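Local coordinates for protein CRISPR-associated endonuclease Cas9 (Campylobacter jejuni subsp. jejuni serotype O:2, PDB 5X2H) that acts as an RNA-guided DNA endonuclease of CRISPR adaptive immunity, cutting both strands of target DNA that matches its crRNA, at residues I482-L486 / V563-Y567; D507-L511 / V528-A532; K628-K632 / Y740-L744. All coordinates share one frame. Numbering follows the deposited sequence.

Contacts 1 and 2 belong to the RuvC-like nuclease fold, their centres 14 Å apart. Contact 2 (507-511 / 528-532) falls in sequence between the two segments of contact 1 (482-486 / 563-567), and the two share a five-stranded mixed sheet in which strands 481-485 and 530-532 run side by side: Ile482 N lies 2.9 Å from His529 O, and Ile482 O 3.0 Å from Glu531 N. Contact 3 (628-632 / 740-744) follows later in the chain, with its centre 28 Å from that of contact 1 and 34 Å from that of contact 2. It joins the RuvC part to the PI-CTD part beside the bound nucleic acids, and 628-632 packs on strand 29-37 of that sheet.

Contact 1 (I482-L486 / V563-Y567); sequences INIEL and VIIAY
Residues 482-485 are extended (phi -113 to -153°, psi 129 to 150°) on strand 481-485, an interior strand of the RuvC sheet between parallel strands 10-15 and 530-532, whereas 563-567 comes at the C-terminal end of helix 557-566, with helical angles near -65/-35 over Val563-Ile565. Tyr567 N donates to Ile564 O at 3.0 Å and only weakly to Val563 O at 3.5 Å. The nearest CA atoms are those of Asn483 and Ile565, 6.3 Å apart, and the segments together bury 201 Å².

Strand alternation sends the CA-to-CB bonds of Asn483 and Glu485 toward the helix and that of Ile484 away from it, to the face where helix 493-505 packs through Val498. Ile565 points toward the strand and is the residue most covered. Its m,m rotamer (chi1 -51°, chi2 -52°) sets CG2 3.6 Å from Asn483 CB and 3.8 Å from Ile484 N, and carries CD1 to 3.3 Å from Glu485 OE1. Asn483, with chi1 at m, donates from ND2 to the main-chain Ile565 O at 3.1 Å (N-H...O angle 156°), tying strand to helix by a side-chain-to-backbone bond.

Glu485 takes a t chi1; its OE2 is hydrogen-bonded to Thr538, while OE1 approaches the carboxylate of Asp14, the predicted RuvC catalytic residue. Ile565 thus packs beside an acidic pair. Both acids, with His558 on the same helix as Ile565, are predicted Mg(2+) ligands, so this strand-helix packing belongs to the RNase H-like active-site scaffold, and the close approach of like charges is consistent with a site built to hold metal.

Contact 2 (D507-L511 / V528-A532); sequences DFLPL and VHVEA
From Asp507 to Pro510 the chain is an extended loop following helix 493-505, bending at Leu511 (-97/2); facing it, Val528 and His529 (-100/-22) lead into strand 530-532. Phe508 and His529 have the nearest CA atoms, 7.0 Å apart. Phe508 (chi1 m, -72°) points toward His529 (also m, -63°). Their planes lie within 5° of parallel, but with centroids 4.9 Å apart the rings barely overlap, and each CB covers the other's ring instead: Phe508 CB is 3.6 Å from the His529 centroid and His529 CB 3.5 Å from the Phe508 centroid, a reciprocal CH-pi pair. Phe508 CZ also meets Val530 CG2 at 3.5 Å. Leu509 O lies 3.2 Å from His529 CE1. Leu511, chi1 37° and chi2 51°, brings CG to 3.5 Å from the same CE1. No hydrogen bond crosses between the segments. His529 ND1 bonds to the carbonyl of His480 and is satisfied there, while the ring's carbon surface joins the loop to the edge of the RuvC sheet.

Contact 3 (K628-K632 / Y740-L744); sequences KPERK and YKDSL. With nucleotides of chain B.
Tyr740-Ser743 forms a type II turn between strands 733-740 and 744-748, with Lys741 at -55/130 and Asp742 at 70/21, closed by Ser743 N to Tyr740 O (2.9 Å). Loop 628-632 passes it, extended over 628-631 and turning at Lys632 (-97/5), with Glu630 CA 4.7 Å from Asp742 CA.

One direct backbone bond joins them, Arg631 N to Lys741 O (2.9 Å, 159°). Water 1 donates to Lys628 O (2.7 Å) and Asp742 O (2.6 Å), water 2 accepts from Leu744 N (3.1 Å) and donates weakly to Glu630 OE1 (3.3 Å), and water 3 accepts from Lys741 N (2.9 Å) and lies 2.7 Å from Arg631 O. Tyr740 N donates to Ser743 OG (2.9 Å), which sits 3.2 Å from Glu630 OE1.

Glu630 (chi1 p) accepts at OE2 from O2' of C77 of chain B (2.9 Å). Lys632 N donates to OP1 of A79 of chain B (2.9 Å) and its NZ to O2 of C77 of chain B (2.8 Å), while Lys632 CG makes a CH-pi contact over the Tyr740 ring face, 3.5 Å from the centroid. Arg631 NH2 packs 3.5 Å from Lys741 CD; both charged ends form salt bridges to DNA phosphates.

The RuvC-PI-CTD junction grips the sgRNA through phosphate, ribose and a base carbonyl, with two positive charges directed to DNA.

Contact 1 (I482-L486 / V563-Y567)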
loop_
_atom_site.group_PDB
_atom_site.type_symbol
_atom_site.label_atom_id
_atom_site.label_comp_id
_atom_site.label_asym_id
_atom_site.label_seq_id
_atom_site.Cartn_x
_atom_site.Cartn_y
_atom_site.Cartn_z
ATOM N N ILE A 482 -8.738 2.986 31.614
ATOM C CA ILE A 482 -8.663 3.634 30.310
ATOM C C ILE A 482 -9.971 3.374 29.575
ATOM O O ILE A 482 -10.423 2.227 29.493
ATOM C CB ILE A 482 -7.464 3.133 29.480
ATOM C CG1 ILE A 482 -6.146 3.578 30.115
ATOM C CG2 ILE A 482 -7.554 3.644 28.049
ATOM C CD1 ILE A 482 -4.922 3.190 29.317
ATOM N N ASN A 483 -10.586 4.439 29.064
ATOM C CA ASN A 483 -11.808 4.354 28.277
ATOM C C ASN A 483 -11.513 4.757 26.838
ATOM O O ASN A 483 -10.699 5.652 26.593
ATOM C CB ASN A 483 -12.904 5.250 28.863
ATOM C CG ASN A 483 -13.281 4.862 30.279
ATOM O OD1 ASN A 483 -12.542 4.153 30.961
ATOM N ND2 ASN A 483 -14.440 5.328 30.730
ATOM N N ILE A 484 -12.174 4.096 25.889
ATOM C CA ILE A 484 -11.852 4.232 24.470
ATOM C C ILE A 484 -13.139 4.217 23.653
ATOM O O ILE A 484 -14.069 3.461 23.953
ATOM C CB ILE A 484 -10.892 3.113 24.010
ATOM C CG1 ILE A 484 -9.512 3.291 24.647
ATOM C CG2 ILE A 484 -10.770 3.075 22.492
ATOM C CD1 ILE A 484 -8.611 2.087 24.499
ATOM N N GLU A 485 -13.187 5.058 22.621
ATOM C CA GLU A 485 -14.286 5.073 21.665
ATOM C C GLU A 485 -13.768 5.602 20.335
ATOM O O GLU A 485 -12.832 6.405 20.294
ATOM C CB GLU A 485 -15.456 5.933 22.162
ATOM C CG GLU A 485 -16.694 5.913 21.271
ATOM C CD GLU A 485 -17.176 7.306 20.906
ATOM O OE1 GLU A 485 -16.380 8.263 21.019
ATOM O OE2 GLU A 485 -18.351 7.446 20.506
ATOM N N LEU A 486 -14.377 5.138 19.247
ATOM C CA LEU A 486 -14.034 5.636 17.917
ATOM C C LEU A 486 -15.094 6.605 17.405
ATOM O O LEU A 486 -16.289 6.415 17.636
ATOM C CB LEU A 486 -13.863 4.480 16.929
ATOM C CG LEU A 486 -12.779 3.453 17.252
ATOM C CD1 LEU A 486 -12.485 2.591 16.036
ATOM C CD2 LEU A 486 -11.515 4.125 17.758
ATOM N N VAL A 563 -13.659 13.971 26.949
ATOM C CA VAL A 563 -14.250 14.283 28.246
ATOM C C VAL A 563 -15.540 13.499 28.441
ATOM O O VAL A 563 -15.854 13.065 29.556
ATOM C CB VAL A 563 -14.476 15.804 28.377
ATOM C CG1 VAL A 563 -15.201 16.132 29.672
ATOM C CG2 VAL A 563 -13.149 16.540 28.316
ATOM N N ILE A 564 -16.297 13.284 27.362
ATOM C CA ILE A 564 -17.504 12.472 27.452
ATOM C C ILE A 564 -17.149 11.009 27.685
ATOM O O ILE A 564 -17.804 10.319 28.476
ATOM C CB ILE A 564 -18.367 12.653 26.188
ATOM C CG1 ILE A 564 -18.980 14.054 26.155
ATOM C CG2 ILE A 564 -19.459 11.593 26.120
ATOM C CD1 ILE A 564 -19.872 14.299 24.957
ATOM N N ILE A 565 -16.105 10.513 27.012
ATOM C CA ILE A 565 -15.718 9.111 27.164
ATOM C C ILE A 565 -15.340 8.816 28.610
ATOM O O ILE A 565 -15.606 7.724 29.127
ATOM C CB ILE A 565 -14.567 8.752 26.203
ATOM C CG1 ILE A 565 -14.887 9.173 24.769
ATOM C CG2 ILE A 565 -14.289 7.260 26.235
ATOM C CD1 ILE A 565 -16.208 8.672 24.269
ATOM N N ALA A 566 -14.718 9.784 29.287
ATOM C CA ALA A 566 -14.302 9.583 30.669
ATOM C C ALA A 566 -15.479 9.561 31.635
ATOM O O ALA A 566 -15.358 8.990 32.724
ATOM C CB ALA A 566 -13.309 10.670 31.083
ATOM N N TYR A 567 -16.604 10.164 31.268
ATOM C CA TYR A 567 -17.766 10.218 32.148
ATOM C C TYR A 567 -18.974 9.537 31.512
ATOM O O TYR A 567 -19.432 8.496 31.984
ATOM C CB TYR A 567 -18.102 11.668 32.498
ATOM C CG TYR A 567 -17.018 12.379 33.280
ATOM C CD1 TYR A 567 -16.202 11.684 34.164
ATOM C CD2 TYR A 567 -16.808 13.745 33.132
ATOM C CE1 TYR A 567 -15.210 12.328 34.880
ATOM C CE2 TYR A 567 -15.818 14.397 33.843
ATOM C CZ TYR A 567 -15.023 13.686 34.715
ATOM O OH TYR A 567 -14.037 14.332 35.425
#

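Contact 2 (D507-L511 / V528-A532)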
loop_
_atom_site.group_PDB
_atom_site.type_symbol
_atom_site.label_atom_id
_atom_site.label_comp_id
_atom_site.label_asym_id
_atom_site.label_seq_id
_atom_site.Cartn_x
_atom_site.Cartn_y
_atom_site.Cartn_z
ATOM N N ASP A 507 0.454 -2.453 32.437
ATOM C CA ASP A 507 0.234 -2.699 33.855
ATOM C C ASP A 507 -0.461 -1.494 34.476
ATOM O O ASP A 507 -0.007 -0.357 34.311
ATOM C CB ASP A 507 1.559 -2.975 34.567
ATOM C CG ASP A 507 1.365 -3.465 35.987
ATOM O OD1 ASP A 507 0.247 -3.914 36.315
ATOM O OD2 ASP A 507 2.330 -3.397 36.775
ATOM N N PHE A 508 -1.555 -1.746 35.186
ATOM C CA PHE A 508 -2.380 -0.700 35.771
ATOM C C PHE A 508 -2.205 -0.654 37.284
ATOM O O PHE A 508 -1.583 -1.526 37.898
ATOM C CB PHE A 508 -3.858 -0.915 35.426
ATOM C CG PHE A 508 -4.194 -0.636 33.991
ATOM C CD1 PHE A 508 -4.042 -1.618 33.026
ATOM C CD2 PHE A 508 -4.674 0.606 33.609
ATOM C CE1 PHE A 508 -4.356 -1.363 31.705
ATOM C CE2 PHE A 508 -4.988 0.867 32.290
ATOM C CZ PHE A 508 -4.829 -0.118 31.337
ATOM N N LEU A 509 -2.772 0.390 37.880
ATOM C CA LEU A 509 -2.830 0.469 39.330
ATOM C C LEU A 509 -3.838 -0.545 39.861
ATOM O O LEU A 509 -4.894 -0.748 39.255
ATOM C CB LEU A 509 -3.230 1.873 39.784
ATOM C CG LEU A 509 -2.163 2.966 39.762
ATOM C CD1 LEU A 509 -2.745 4.283 40.244
ATOM C CD2 LEU A 509 -0.969 2.561 40.611
ATOM N N PRO A 510 -3.538 -1.204 40.978
ATOM C CA PRO A 510 -4.539 -2.079 41.599
ATOM C C PRO A 510 -5.749 -1.276 42.054
ATOM O O PRO A 510 -5.621 -0.264 42.747
ATOM C CB PRO A 510 -3.786 -2.693 42.786
ATOM C CG PRO A 510 -2.338 -2.563 42.430
ATOM C CD PRO A 510 -2.233 -1.285 41.652
ATOM N N LEU A 511 -6.931 -1.729 41.643
ATOM C CA LEU A 511 -8.187 -1.122 42.060
ATOM C C LEU A 511 -8.840 -1.853 43.227
ATOM O O LEU A 511 -9.935 -1.466 43.647
ATOM C CB LEU A 511 -9.166 -1.056 40.879
ATOM C CG LEU A 511 -9.236 -2.192 39.849
ATOM C CD1 LEU A 511 -9.388 -3.573 40.481
ATOM C CD2 LEU A 511 -10.381 -1.927 38.881
ATOM N N VAL A 528 -11.022 -5.506 35.341
ATOM C CA VAL A 528 -11.208 -4.848 34.054
ATOM C C VAL A 528 -10.721 -3.406 34.125
ATOM O O VAL A 528 -11.382 -2.545 34.705
ATOM C CB VAL A 528 -12.678 -4.904 33.606
ATOM C CG1 VAL A 528 -12.855 -4.200 32.268
ATOM C CG2 VAL A 528 -13.150 -6.347 33.521
ATOM N N HIS A 529 -9.556 -3.148 33.529
ATOM C CA HIS A 529 -8.967 -1.815 33.535
ATOM C C HIS A 529 -9.194 -1.048 32.241
ATOM O O HIS A 529 -9.109 0.185 32.248
ATOM C CB HIS A 529 -7.460 -1.900 33.801
ATOM C CG HIS A 529 -7.115 -2.455 35.147
ATOM N ND1 HIS A 529 -7.109 -1.685 36.291
ATOM C CD2 HIS A 529 -6.757 -3.703 35.533
ATOM C CE1 HIS A 529 -6.766 -2.436 37.323
ATOM N NE2 HIS A 529 -6.546 -3.665 36.888
ATOM N N VAL A 530 -9.466 -1.735 31.137
ATOM C CA VAL A 530 -9.712 -1.100 29.850
ATOM C C VAL A 530 -11.143 -1.407 29.439
ATOM O O VAL A 530 -11.543 -2.576 29.390
ATOM C CB VAL A 530 -8.717 -1.579 28.778
ATOM C CG1 VAL A 530 -8.734 -0.637 27.581
ATOM C CG2 VAL A 530 -7.319 -1.687 29.364
ATOM N N GLU A 531 -11.912 -0.361 29.150
ATOM C CA GLU A 531 -13.310 -0.505 28.778
ATOM C C GLU A 531 -13.613 0.364 27.567
ATOM O O GLU A 531 -12.950 1.376 27.325
ATOM C CB GLU A 531 -14.243 -0.128 29.937
ATOM N N ALA A 532 -14.626 -0.045 26.809
ATOM C CA ALA A 532 -15.086 0.687 25.639
ATOM C C ALA A 532 -16.405 1.380 25.951
ATOM O O ALA A 532 -17.259 0.824 26.652
ATOM C CB ALA A 532 -15.254 -0.246 24.437
#

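Contact 3 (K628-K632 / Y740-L744)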
loop_
_atom_site.group_PDB
_atom_site.type_symbol
_atom_site.label_atom_id
_atom_site.label_comp_id
_atom_site.label_asym_id
_atom_site.label_seq_id
_atom_site.Cartn_x
_atom_site.Cartn_y
_atom_site.Cartn_z
ATOM N N LYS A 628 0.410 19.159 16.801
ATOM C CA LYS A 628 0.651 18.593 15.487
ATOM C C LYS A 628 2.139 18.308 15.337
ATOM O O LYS A 628 2.970 19.146 15.705
ATOM C CB LYS A 628 0.195 19.540 14.366
ATOM C CG LYS A 628 -1.260 19.968 14.445
ATOM C CD LYS A 628 -1.651 20.786 13.221
ATOM C CE LYS A 628 -3.092 21.266 13.311
ATOM N NZ LYS A 628 -3.566 21.857 12.031
ATOM N N PRO A 629 2.506 17.146 14.810
ATOM C CA PRO A 629 3.925 16.834 14.634
ATOM C C PRO A 629 4.479 17.447 13.359
ATOM O O PRO A 629 3.800 17.537 12.334
ATOM C CB PRO A 629 3.937 15.304 14.555
ATOM C CG PRO A 629 2.626 14.979 13.906
ATOM C CD PRO A 629 1.640 16.023 14.409
ATOM N N GLU A 630 5.738 17.869 13.433
ATOM C CA GLU A 630 6.408 18.352 12.236
ATOM C C GLU A 630 6.726 17.180 11.314
ATOM O O GLU A 630 7.119 16.101 11.766
ATOM C CB GLU A 630 7.677 19.122 12.603
ATOM C CG GLU A 630 8.726 18.328 13.353
ATOM C CD GLU A 630 9.935 19.176 13.707
ATOM O OE1 GLU A 630 9.899 20.403 13.451
ATOM O OE2 GLU A 630 10.919 18.619 14.241
ATOM N N ARG A 631 6.523 17.390 10.014
ATOM C CA ARG A 631 6.648 16.330 9.014
ATOM C C ARG A 631 8.039 16.409 8.399
ATOM O O ARG A 631 8.278 17.188 7.473
ATOM C CB ARG A 631 5.566 16.468 7.949
ATOM C CG ARG A 631 4.152 16.537 8.494
ATOM C CD ARG A 631 3.184 15.781 7.597
ATOM N NE ARG A 631 2.297 16.660 6.845
ATOM C CZ ARG A 631 2.298 16.777 5.521
ATOM N NH1 ARG A 631 3.141 16.064 4.786
ATOM N NH2 ARG A 631 1.444 17.604 4.933
ATOM N N LYS A 632 8.962 15.592 8.904
ATOM C CA LYS A 632 10.360 15.674 8.504
ATOM C C LYS A 632 10.733 14.671 7.421
ATOM O O LYS A 632 11.911 14.584 7.057
ATOM C CB LYS A 632 11.272 15.495 9.723
ATOM C CG LYS A 632 11.203 16.654 10.705
ATOM C CD LYS A 632 12.492 16.814 11.501
ATOM C CE LYS A 632 12.640 15.757 12.577
ATOM N NZ LYS A 632 13.878 15.967 13.391
ATOM N N TYR A 740 9.730 22.456 8.720
ATOM C CA TYR A 740 9.019 21.412 8.004
ATOM C C TYR A 740 7.530 21.696 8.128
ATOM O O TYR A 740 7.104 22.522 8.940
ATOM C CB TYR A 740 9.351 20.020 8.564
ATOM C CG TYR A 740 10.832 19.753 8.725
ATOM C CD1 TYR A 740 11.525 20.217 9.836
ATOM C CD2 TYR A 740 11.536 19.028 7.771
ATOM C CE1 TYR A 740 12.881 19.976 9.990
ATOM C CE2 TYR A 740 12.893 18.779 7.916
ATOM C CZ TYR A 740 13.560 19.256 9.028
ATOM O OH TYR A 740 14.906 19.014 9.179
ATOM N N LYS A 741 6.737 21.005 7.314
ATOM C CA LYS A 741 5.291 21.150 7.404
ATOM C C LYS A 741 4.821 20.865 8.825
ATOM O O LYS A 741 5.204 19.857 9.428
ATOM C CB LYS A 741 4.601 20.218 6.409
ATOM C CG LYS A 741 4.751 20.669 4.960
ATOM C CD LYS A 741 3.999 19.764 3.999
ATOM C CE LYS A 741 4.066 20.304 2.578
ATOM N NZ LYS A 741 5.471 20.519 2.126
ATOM N N ASP A 742 4.010 21.780 9.358
ATOM C CA ASP A 742 3.459 21.740 10.712
ATOM C C ASP A 742 4.506 21.981 11.795
ATOM O O ASP A 742 4.289 21.618 12.956
ATOM C CB ASP A 742 2.711 20.430 10.984
ATOM C CG ASP A 742 1.381 20.368 10.264
ATOM O OD1 ASP A 742 0.789 21.441 10.018
ATOM O OD2 ASP A 742 0.930 19.251 9.942
ATOM N N SER A 743 5.634 22.598 11.453
ATOM C CA SER A 743 6.525 23.119 12.478
ATOM C C SER A 743 5.840 24.256 13.222
ATOM O O SER A 743 5.076 25.029 12.637
ATOM C CB SER A 743 7.832 23.621 11.862
ATOM O OG SER A 743 8.656 22.549 11.448
ATOM N N LEU A 744 6.113 24.358 14.520
ATOM C CA LEU A 744 5.552 25.421 15.342
ATOM C C LEU A 744 6.493 26.617 15.364
ATOM O O LEU A 744 7.670 26.483 15.717
ATOM C CB LEU A 744 5.300 24.936 16.767
ATOM C CG LEU A 744 4.703 26.007 17.678
ATOM C CD1 LEU A 744 3.316 26.387 17.188
ATOM C CD2 LEU A 744 4.667 25.540 19.129
ATOM P P A B 79 8.845 12.140 10.477
ATOM O OP1 A B 79 7.887 13.079 9.841
ATOM O OP2 A B 79 8.379 10.792 10.898
ATOM O "O5'" A B 79 10.075 11.944 9.485
ATOM C "C5'" A B 79 11.155 11.089 9.825
ATOM C "C4'" A B 79 12.490 11.743 9.572
ATOM O "O4'" A B 79 12.982 12.342 10.800
ATOM C "C3'" A B 79 13.609 10.807 9.136
ATOM O "O3'" A B 79 13.582 10.550 7.743
ATOM C "C2'" A B 79 14.866 11.536 9.593
ATOM O "O2'" A B 79 15.228 12.552 8.672
ATOM C "C1'" A B 79 14.385 12.204 10.880
ATOM N N9 A B 79 14.719 11.407 12.077
ATOM C C8 A B 79 13.865 10.707 12.895
ATOM N N7 A B 79 14.469 10.101 13.891
ATOM C C5 A B 79 15.808 10.422 13.715
ATOM C C6 A B 79 16.966 10.090 14.440
ATOM N N6 A B 79 16.959 9.325 15.533
ATOM N N1 A B 79 18.147 10.576 13.999
ATOM C C2 A B 79 18.152 11.344 12.901
ATOM N N3 A B 79 17.132 11.728 12.135
ATOM C C4 A B 79 15.975 11.228 12.602
ATOM P P A B 78 7.434 13.817 17.312
ATOM O OP1 A B 78 5.973 13.966 17.091
ATOM O OP2 A B 78 7.941 12.848 18.319
ATOM O "O5'" A B 78 8.098 13.454 15.913
ATOM C "C5'" A B 78 7.953 14.315 14.792
ATOM C "C4'" A B 78 9.031 14.071 13.768
ATOM O "O4'" A B 78 10.328 14.097 14.429
ATOM C "C3'" A B 78 8.956 12.724 13.049
ATOM O "O3'" A B 78 9.502 12.879 11.741
ATOM C "C2'" A B 78 9.904 11.867 13.873
ATOM O "O2'" A B 78 10.404 10.727 13.211
ATOM C "C1'" A B 78 11.001 12.877 14.185
ATOM N N9 A B 78 11.821 12.530 15.345
ATOM C C8 A B 78 11.427 11.900 16.497
ATOM N N7 A B 78 12.406 11.705 17.344
ATOM C C5 A B 78 13.516 12.233 16.701
ATOM C C6 A B 78 14.867 12.331 17.073
ATOM N N6 A B 78 15.345 11.887 18.237
ATOM N N1 A B 78 15.720 12.917 16.202
ATOM C C2 A B 78 15.238 13.367 15.034
ATOM N N3 A B 78 13.992 13.329 14.570
ATOM C C4 A B 78 13.173 12.741 15.462
ATOM P P C B 77 9.100 17.193 23.006
ATOM O OP1 C B 77 8.659 18.479 23.602
ATOM O OP2 C B 77 8.311 15.965 23.284
ATOM O "O5'" C B 77 9.154 17.354 21.427
ATOM C "C5'" C B 77 9.000 16.234 20.571
ATOM C "C4'" C B 77 9.346 16.607 19.156
ATOM O "O4'" C B 77 10.701 17.102 19.107
ATOM C "C3'" C B 77 9.312 15.491 18.125
ATOM O "O3'" C B 77 7.995 15.285 17.641
ATOM C "C2'" C B 77 10.270 15.987 17.044
ATOM O "O2'" C B 77 9.592 16.834 16.130
ATOM C "C1'" C B 77 11.261 16.842 17.844
ATOM N N1 C B 77 12.595 16.227 18.024
ATOM C C2 C B 77 13.521 16.356 16.988
ATOM O O2 C B 77 13.182 16.944 15.949
ATOM N N3 C B 77 14.756 15.829 17.138
ATOM C C4 C B 77 15.079 15.212 18.274
ATOM N N4 C B 77 16.310 14.706 18.371
ATOM C C5 C B 77 14.155 15.074 19.353
ATOM C C6 C B 77 12.937 15.602 19.190
HETATM O O HOH W 1 4.865 21.032 15.415
HETATM O O HOH W 2 8.403 22.548 15.524
HETATM O O HOH W 3 7.624 18.968 5.487
#